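Local coordinates for membrane-anchored mycosin mycp1 (Mycobacterium thermoresistibile, PDB 4HVL), which acts as a membrane-anchored, subtilisin-family serine endopeptidase that is an essential component of the ESX-1 (type VII) protein secretion system, at residues Gly85-Ala90 and Leu162-Val167; Thr194-Ala199 and Ala249-Leu254. All blocks are in the same frame, centred on the assembly; numbering follows the deposited sequence.

Interaction 1 (Gly85-Ala90 and Leu162-Val167)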
loop_
_atom_site.group_PDB
_atom_site.type_symbol
_atom_site.label_atom_id
_atom_site.label_comp_id
_atom_site.label_asym_id
_atom_site.label_seq_id
_atom_site.Cartn_x
_atom_site.Cartn_y
_atom_site.Cartn_z
ATOM N N GLY A 85 6.884 -10.485 10.776
ATOM C CA GLY A 85 7.547 -11.449 9.905
ATOM C C GLY A 85 8.320 -10.849 8.736
ATOM O O GLY A 85 8.099 -9.691 8.322
ATOM N N ASP A 86 9.238 -11.662 8.219
ATOM C CA ASP A 86 10.145 -11.287 7.141
ATOM C C ASP A 86 10.017 -12.288 6.008
ATOM O O ASP A 86 10.141 -13.500 6.222
ATOM C CB ASP A 86 11.565 -11.287 7.687
ATOM C CG ASP A 86 12.500 -10.373 6.931
ATOM O OD1 ASP A 86 12.377 -10.216 5.704
ATOM O OD2 ASP A 86 13.419 -9.833 7.572
ATOM N N PHE A 87 9.778 -11.769 4.810
ATOM C CA PHE A 87 9.666 -12.570 3.596
ATOM C C PHE A 87 10.798 -12.255 2.621
ATOM O O PHE A 87 10.754 -12.658 1.484
ATOM C CB PHE A 87 8.285 -12.341 2.985
ATOM C CG PHE A 87 7.163 -12.791 3.892
ATOM C CD1 PHE A 87 6.847 -12.083 5.026
ATOM C CD2 PHE A 87 6.470 -13.947 3.627
ATOM C CE1 PHE A 87 5.859 -12.519 5.884
ATOM C CE2 PHE A 87 5.462 -14.387 4.480
ATOM C CZ PHE A 87 5.155 -13.661 5.601
ATOM N N VAL A 88 11.825 -11.556 3.105
ATOM C CA VAL A 88 13.060 -11.252 2.352
ATOM C C VAL A 88 14.235 -11.980 2.978
ATOM O O VAL A 88 14.907 -12.817 2.335
ATOM C CB VAL A 88 13.301 -9.722 2.349
ATOM C CG1 VAL A 88 14.644 -9.351 1.722
ATOM C CG2 VAL A 88 12.150 -9.053 1.617
ATOM N N ASP A 89 14.480 -11.675 4.246
ATOM C CA ASP A 89 15.497 -12.377 5.008
ATOM C C ASP A 89 14.842 -13.519 5.788
ATOM O O ASP A 89 13.967 -13.320 6.638
ATOM C CB ASP A 89 16.234 -11.432 5.933
ATOM C CG ASP A 89 17.532 -12.018 6.454
ATOM O OD1 ASP A 89 17.553 -13.206 6.856
ATOM O OD2 ASP A 89 18.549 -11.281 6.474
ATOM N N ALA A 90 15.303 -14.725 5.506
ATOM C CA ALA A 90 14.720 -15.916 6.081
ATOM C C ALA A 90 14.831 -15.955 7.606
ATOM O O ALA A 90 14.046 -16.626 8.236
ATOM C CB ALA A 90 15.343 -17.148 5.467
ATOM N N LEU A 162 4.274 -12.990 -1.377
ATOM C CA LEU A 162 3.208 -12.089 -1.021
ATOM C C LEU A 162 1.943 -12.828 -0.582
ATOM O O LEU A 162 1.298 -12.437 0.387
ATOM C CB LEU A 162 2.855 -11.192 -2.211
ATOM C CG LEU A 162 1.748 -10.207 -1.866
ATOM C CD1 LEU A 162 2.234 -9.219 -0.811
ATOM C CD2 LEU A 162 1.260 -9.499 -3.117
ATOM N N ALA A 163 1.575 -13.881 -1.312
ATOM C CA ALA A 163 0.382 -14.623 -0.971
ATOM C C ALA A 163 0.511 -15.161 0.447
ATOM O O ALA A 163 -0.411 -15.039 1.234
ATOM C CB ALA A 163 0.141 -15.750 -1.955
ATOM N N ARG A 164 1.666 -15.721 0.789
ATOM C CA ARG A 164 1.883 -16.206 2.156
ATOM C C ARG A 164 1.867 -15.062 3.188
ATOM O O ARG A 164 1.380 -15.222 4.320
ATOM C CB ARG A 164 3.200 -16.986 2.261
ATOM C CG ARG A 164 3.198 -18.307 1.506
ATOM C CD ARG A 164 4.450 -19.146 1.758
ATOM N NE ARG A 164 5.590 -18.709 0.941
ATOM C CZ ARG A 164 6.622 -17.966 1.355
ATOM N NH1 ARG A 164 6.715 -17.518 2.598
ATOM N NH2 ARG A 164 7.578 -17.645 0.488
ATOM N N ALA A 165 2.426 -13.913 2.816
ATOM C CA ALA A 165 2.456 -12.779 3.721
ATOM C C ALA A 165 1.047 -12.279 4.052
ATOM O O ALA A 165 0.798 -11.814 5.175
ATOM C CB ALA A 165 3.306 -11.640 3.138
ATOM N N ILE A 166 0.134 -12.367 3.093
ATOM C CA ILE A 166 -1.246 -11.938 3.319
ATOM C C ILE A 166 -1.918 -12.932 4.276
ATOM O O ILE A 166 -2.584 -12.511 5.230
ATOM C CB ILE A 166 -2.025 -11.787 1.985
ATOM C CG1 ILE A 166 -1.455 -10.626 1.165
ATOM C CG2 ILE A 166 -3.490 -11.514 2.235
ATOM C CD1 ILE A 166 -1.798 -10.668 -0.313
ATOM N N VAL A 167 -1.701 -14.242 4.054
ATOM C CA VAL A 167 -2.219 -15.270 4.974
ATOM C C VAL A 167 -1.695 -15.003 6.391
ATOM O O VAL A 167 -2.473 -14.919 7.373
ATOM C CB VAL A 167 -1.871 -16.716 4.510
ATOM C CG1 VAL A 167 -2.222 -17.747 5.571
ATOM C CG2 VAL A 167 -2.634 -17.058 3.235
#

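Interaction 2 (Thr194-Ala199 and Ala249-Leu254). With IMD (imidazole), chain K.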
loop_
_atom_site.group_PDB
_atom_site.type_symbol
_atom_site.label_atom_id
_atom_site.label_comp_id
_atom_site.label_asym_id
_atom_site.label_seq_id
_atom_site.Cartn_x
_atom_site.Cartn_y
_atom_site.Cartn_z
ATOM N N THR A 194 -2.867 -17.503 -8.451
ATOM C CA THR A 194 -4.072 -18.049 -7.806
ATOM C C THR A 194 -4.008 -17.946 -6.277
ATOM O O THR A 194 -4.991 -17.582 -5.613
ATOM C CB THR A 194 -4.236 -19.527 -8.300
ATOM O OG1 THR A 194 -4.616 -19.486 -9.682
ATOM C CG2 THR A 194 -5.302 -20.276 -7.565
ATOM N N GLY A 195 -2.828 -18.219 -5.731
ATOM C CA GLY A 195 -2.586 -18.076 -4.312
ATOM C C GLY A 195 -2.791 -16.684 -3.769
ATOM O O GLY A 195 -3.228 -16.546 -2.626
ATOM N N VAL A 196 -2.479 -15.647 -4.555
ATOM C CA VAL A 196 -2.650 -14.285 -4.072
ATOM C C VAL A 196 -4.132 -13.992 -3.890
ATOM O O VAL A 196 -4.547 -13.465 -2.857
ATOM C CB VAL A 196 -1.961 -13.225 -4.971
ATOM C CG1 VAL A 196 -2.242 -11.804 -4.465
ATOM C CG2 VAL A 196 -0.463 -13.484 -5.043
ATOM N N GLY A 197 -4.915 -14.361 -4.891
ATOM C CA GLY A 197 -6.356 -14.213 -4.854
ATOM C C GLY A 197 -6.964 -14.967 -3.696
ATOM O O GLY A 197 -7.823 -14.448 -3.008
ATOM N N ALA A 198 -6.497 -16.184 -3.468
ATOM C CA ALA A 198 -7.019 -16.991 -2.373
ATOM C C ALA A 198 -6.657 -16.358 -1.032
ATOM O O ALA A 198 -7.480 -16.365 -0.097
ATOM C CB ALA A 198 -6.495 -18.415 -2.458
ATOM N N ALA A 199 -5.451 -15.791 -0.930
ATOM C CA ALA A 199 -5.007 -15.162 0.315
ATOM C C ALA A 199 -5.815 -13.911 0.604
ATOM O O ALA A 199 -6.217 -13.688 1.735
ATOM C CB ALA A 199 -3.532 -14.832 0.257
ATOM N N ALA A 249 -3.393 -5.315 -6.738
ATOM C CA ALA A 249 -4.304 -4.194 -7.093
ATOM C C ALA A 249 -5.551 -4.639 -7.861
ATOM O O ALA A 249 -6.648 -4.089 -7.645
ATOM C CB ALA A 249 -3.550 -3.145 -7.911
ATOM N N TRP A 250 -5.356 -5.599 -8.771
ATOM C CA TRP A 250 -6.383 -6.054 -9.683
ATOM C C TRP A 250 -7.438 -6.954 -9.101
ATOM O O TRP A 250 -8.351 -7.327 -9.817
ATOM C CB TRP A 250 -5.763 -6.695 -10.937
ATOM C CG TRP A 250 -5.241 -8.117 -10.839
ATOM C CD1 TRP A 250 -4.571 -8.686 -9.793
ATOM C CD2 TRP A 250 -5.327 -9.129 -11.846
ATOM N NE1 TRP A 250 -4.247 -9.974 -10.080
ATOM C CE2 TRP A 250 -4.699 -10.282 -11.331
ATOM C CE3 TRP A 250 -5.901 -9.179 -13.124
ATOM C CZ2 TRP A 250 -4.613 -11.482 -12.049
ATOM C CZ3 TRP A 250 -5.818 -10.367 -13.852
ATOM C CH2 TRP A 250 -5.172 -11.506 -13.317
ATOM N N TYR A 251 -7.321 -7.309 -7.823
ATOM C CA TYR A 251 -8.340 -8.101 -7.138
ATOM C C TYR A 251 -9.508 -7.246 -6.633
ATOM O O TYR A 251 -10.378 -7.753 -5.954
ATOM C CB TYR A 251 -7.716 -8.923 -5.981
ATOM C CG TYR A 251 -6.876 -10.076 -6.490
ATOM C CD1 TYR A 251 -7.477 -11.183 -7.074
ATOM C CD2 TYR A 251 -5.489 -10.043 -6.441
ATOM C CE1 TYR A 251 -6.724 -12.231 -7.569
ATOM C CE2 TYR A 251 -4.731 -11.084 -6.939
ATOM C CZ TYR A 251 -5.357 -12.178 -7.500
ATOM O OH TYR A 251 -4.622 -13.234 -8.004
ATOM N N SER A 252 -9.554 -5.967 -6.995
ATOM C CA SER A 252 -10.705 -5.121 -6.642
ATOM C C SER A 252 -12.011 -5.768 -7.121
ATOM O O SER A 252 -12.074 -6.215 -8.237
ATOM C CB SER A 252 -10.553 -3.737 -7.281
ATOM O OG SER A 252 -11.492 -2.830 -6.725
ATOM N N PRO A 253 -13.079 -5.761 -6.304
ATOM C CA PRO A 253 -13.288 -5.006 -5.060
ATOM C C PRO A 253 -12.940 -5.757 -3.780
ATOM O O PRO A 253 -13.237 -5.267 -2.672
ATOM C CB PRO A 253 -14.781 -4.687 -5.113
ATOM C CG PRO A 253 -15.385 -5.857 -5.838
ATOM C CD PRO A 253 -14.330 -6.396 -6.768
ATOM N N LEU A 254 -12.314 -6.925 -3.895
ATOM C CA LEU A 254 -11.822 -7.616 -2.690
ATOM C C LEU A 254 -10.857 -6.743 -1.924
ATOM O O LEU A 254 -10.812 -6.788 -0.703
ATOM C CB LEU A 254 -11.090 -8.918 -3.040
ATOM C CG LEU A 254 -11.908 -10.140 -3.337
ATOM C CD1 LEU A 254 -10.961 -11.346 -3.332
ATOM C CD2 LEU A 254 -13.017 -10.314 -2.317
HETATM N N1 IMD K . -15.709 -7.934 -0.227
HETATM C C2 IMD K . -14.972 -7.144 -1.014
HETATM N N3 IMD K . -14.295 -6.276 -0.230
HETATM C C4 IMD K . -14.593 -6.537 1.054
HETATM C C5 IMD K . -15.507 -7.570 1.057
#

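Interaction 1 (Gly85-Ala90 and Leu162-Val167)
Where strand 82-86, an outermost strand of the parallel sheet of the subtilisin fold, runs out into a loop, Phe-87 lays its ring against Ala-165 and Arg-164 of helix 154-171. The methyl of Ala-165 sits almost over the middle of the ring: its CB lies 3.6 Å from the Phe-87 centroid, only 9° off the ring normal, a clear CH-pi contact. The far end of the ring reaches past this methyl to the helix backbone, with Phe-87 CZ 3.4 Å from Ala-165 CA, so the aromatic group rests on the helix surface itself. The side chain of Arg-164 leans over beside it. Its chain is bent at chi3 (-81°), which swings the guanidinium back to bring NH1 within 3.7 Å of Phe-87 CD2. Ring and guanidinium planes are 25° apart and the approach is oblique. NH1 is taken up by the backbone oxygens of Glu-16 and Gly-18, which tie the N-terminal segment to this helix. On the strand side, Asp-86 shapes the chain around Phe-87: its OD1 accepts from Val-88 N at 3.0 Å, an Asx turn, and from Asp-89 N at 2.9 Å, which widens it to an Asx motif, both donors coming from the same face of the carboxylate. A salt bridge from Asp-86 OD2 to Arg-132 joins this turn to strand 127-132. The Phe-87 side chain also lies about 4 Å, at its nearest atoms, from the zinc ligands His-133 and His-168. The contact is therefore dispersive where strand end meets helix, whereas the turn is braced by its own backbone N-H groups and by Arg-132, and the arginine end by the carbonyls of Glu-16 and Gly-18.

Interaction 2 (Thr194-Ala199 and Ala249-Leu254)
Tyr-251 spreads its ring over the backbone of helix 194-206 at Gly-197, and here the packing is close. With no side chain on Gly-197 to hold the two apart, its CA lies over the ring face, 3.8 Å from the Tyr-251 centroid and 29° off the normal, in a CH-pi contact. Trp-250 CD1 lies over the opposite face, offset toward the rim, 3.6 Å above the ring plane of Tyr-251. Val-196 adds a branch from another direction: with CG1 anti to the backbone N (chi1 177°), that methyl comes to 3.6 Å from Tyr-251 CE2, and the two side chains cross at about a right angle. The hydroxyl of Tyr-251 is hydrogen-bonded to the carboxylate of Glu-193, immediately before the helix.

Toward Leu-254 the fit to this part of the helix slackens. Its CD1 comes no nearer than 4.4 Å from Gly-197 O, and the side chain rests further along, on Val-200 and His-205; CD2 is 3.9 Å from C2 of an imidazole, probably from the crystallisation liquor. This imidazole makes a weak hydrogen bond from N3 to Pro-253 O (2.8 Å). Within 194-199, the loop entering strand 256-261 of the subtilisin-fold parallel sheet thus bears chiefly on Gly-197 and Val-196, an aromatic face on bare backbone and one methyl, with its phenol oxygen bonded near the helix start.

How the interactions relate
The two contacts are linked through helices 154-171 and 194-206, which pack directly against each other: Ala-163 O lies 3.3 Å from Ala-199 CB. Together they form a layered series in which strand end, first helix, second helix and loop follow one another. Both are largely buried and depend on an aromatic ring lying over a small helical residue, an alanine methyl in interaction 1 and a glycine backbone in interaction 2. Both also have zinc sites at their margins. The difference lies in the polar groups: interaction 1 is bordered by a charged arginine held by N-terminal carbonyl groups, whereas interaction 2 has a neutral phenol bonded to a carboxylate and runs out to a looser, partly exposed leucine edge.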